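Local coordinates for protein agmatinase (Burkholderia thailandensis, PDB 4DZ4) that probably hydrolyses agmatine to putrescine and urea at a binuclear manganese site, at residues G137-T142 with Y242-I247. Numbering follows the deposited sequence.
Sequences GDHYIT and YLTFDI. With MN (manganese (II) ion), chain P; MN (manganese (II) ion), chain Q.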
# COMPACT_ATOMS: atom_id res chain seq x y z
N GLY B 137 9.73 17.67 7.69
CA GLY B 137 9.86 18.08 9.08
C GLY B 137 8.53 18.57 9.65
O GLY B 137 7.66 19.11 8.93
N ASP B 138 8.38 18.39 10.95
CA ASP B 138 7.14 18.82 11.61
C ASP B 138 7.12 20.33 11.85
O ASP B 138 8.13 21.03 11.67
CB ASP B 138 6.82 17.96 12.85
CG ASP B 138 7.70 18.32 14.09
OD1 ASP B 138 7.86 19.53 14.39
OD2 ASP B 138 8.16 17.37 14.78
N HIS B 139 5.94 20.85 12.17
CA HIS B 139 5.77 22.31 12.21
C HIS B 139 6.58 23.03 13.26
O HIS B 139 6.77 24.25 13.18
CB HIS B 139 4.28 22.67 12.35
CG HIS B 139 3.87 23.87 11.51
ND1 HIS B 139 2.60 24.07 11.11
CD2 HIS B 139 4.62 24.92 10.99
CE1 HIS B 139 2.54 25.18 10.36
NE2 HIS B 139 3.78 25.71 10.29
N TYR B 140 7.07 22.30 14.27
CA TYR B 140 7.87 22.94 15.31
C TYR B 140 9.04 23.72 14.68
O TYR B 140 9.45 24.76 15.21
CB TYR B 140 8.42 21.92 16.31
CG TYR B 140 9.33 22.59 17.32
CD1 TYR B 140 8.81 23.22 18.44
CD2 TYR B 140 10.72 22.63 17.10
CE1 TYR B 140 9.65 23.86 19.35
CE2 TYR B 140 11.57 23.29 17.99
CZ TYR B 140 11.02 23.88 19.12
OH TYR B 140 11.84 24.53 20.03
N ILE B 141 9.57 23.21 13.56
CA ILE B 141 10.78 23.86 12.97
C ILE B 141 10.58 25.35 12.69
O ILE B 141 11.54 26.13 12.71
CB ILE B 141 11.30 23.13 11.70
CG1 ILE B 141 10.37 23.37 10.48
CG2 ILE B 141 11.53 21.63 12.01
CD1 ILE B 141 10.92 22.84 9.15
N THR B 142 9.33 25.76 12.44
CA THR B 142 9.08 27.14 12.08
C THR B 142 9.38 28.15 13.21
O THR B 142 9.74 29.31 12.95
CB THR B 142 7.65 27.30 11.57
OG1 THR B 142 7.44 26.37 10.49
CG2 THR B 142 7.40 28.75 11.05
N TYR B 242 6.54 36.06 6.58
CA TYR B 242 7.07 34.70 6.46
C TYR B 242 5.87 33.80 6.18
O TYR B 242 4.87 33.88 6.87
CB TYR B 242 7.74 34.30 7.77
CG TYR B 242 8.44 32.94 7.74
CD1 TYR B 242 7.72 31.75 7.92
CD2 TYR B 242 9.81 32.86 7.51
CE1 TYR B 242 8.37 30.52 7.89
CE2 TYR B 242 10.47 31.64 7.49
CZ TYR B 242 9.75 30.47 7.67
OH TYR B 242 10.38 29.24 7.66
N LEU B 243 5.98 32.94 5.17
CA LEU B 243 4.84 32.08 4.79
C LEU B 243 5.16 30.67 5.22
O LEU B 243 6.19 30.12 4.82
CB LEU B 243 4.64 32.14 3.28
CG LEU B 243 3.39 31.45 2.70
CD1 LEU B 243 2.88 32.16 1.46
CD2 LEU B 243 3.70 29.97 2.39
N THR B 244 4.28 30.06 6.02
CA THR B 244 4.51 28.70 6.50
C THR B 244 3.35 27.85 6.03
O THR B 244 2.19 28.16 6.32
CB THR B 244 4.75 28.65 8.04
OG1 THR B 244 4.92 27.30 8.47
CG2 THR B 244 3.60 29.30 8.84
N PHE B 245 3.65 26.83 5.26
CA PHE B 245 2.61 25.99 4.66
C PHE B 245 2.65 24.59 5.24
O PHE B 245 3.54 23.80 4.89
CB PHE B 245 2.74 25.94 3.14
CG PHE B 245 1.48 25.51 2.44
CD1 PHE B 245 1.05 24.19 2.54
CD2 PHE B 245 0.71 26.44 1.70
CE1 PHE B 245 -0.14 23.77 1.93
CE2 PHE B 245 -0.46 26.02 1.06
CZ PHE B 245 -0.89 24.68 1.18
N ASP B 246 1.68 24.27 6.09
CA ASP B 246 1.53 22.91 6.64
C ASP B 246 0.66 22.17 5.61
O ASP B 246 -0.45 22.59 5.35
CB ASP B 246 0.90 23.00 8.04
CG ASP B 246 0.62 21.61 8.70
OD1 ASP B 246 0.61 20.58 8.00
OD2 ASP B 246 0.38 21.58 9.93
N ILE B 247 1.20 21.12 5.00
CA ILE B 247 0.49 20.37 3.96
C ILE B 247 -0.90 19.87 4.41
O ILE B 247 -1.79 19.67 3.57
CB ILE B 247 1.38 19.25 3.38
CG1 ILE B 247 0.98 18.93 1.90
CG2 ILE B 247 1.38 18.01 4.31
CD1 ILE B 247 1.10 20.07 0.90
MN MN P . 0.88 23.05 11.99
MN MN Q . -1.48 21.13 10.93
O HOH W 1 -0.43 21.75 12.61
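His139 and Asp246 share a manganese ion in the binuclear site of the arginase fold, where ligands gather at the C-terminal ends of parallel strands, and illustrate how a second shell orients a metal ligand. ND1 of His139 binds one manganese at 2.2 Å. At the other end of the imidazole, NE2 donates to OG1 of Thr244 at 2.7 Å, the hydroxyl tilted 18° from the ring plane, so both ring nitrogens are engaged and the ring's rotation is fixed. Asp287 on strand 282-289 is hydrogen-bonded to the hydroxyls of Thr142, Tyr242 and Thr244, and would probably polarise that of Thr244 as an acceptor for NE2. The cluster of His139, Thr244 and Thr142 is the tight part; packing is looser toward Tyr242, whose CE1 touches, across this contact, the methyl CG2 of Thr142, at 3.7 Å. The opposite end is the wetter one, though still buried: a water lies 1.9 Å from the manganese bound by His139 and bridges to the second ion. Asp163, His165, Asp167 and Asp248 complete the site. The carboxylate plane of Asp246 is turned 85° from that of the imidazole, and its OD2 bridges the manganese ions unevenly, 2.6 Å from the one on His139 and 2.2 Å from the other.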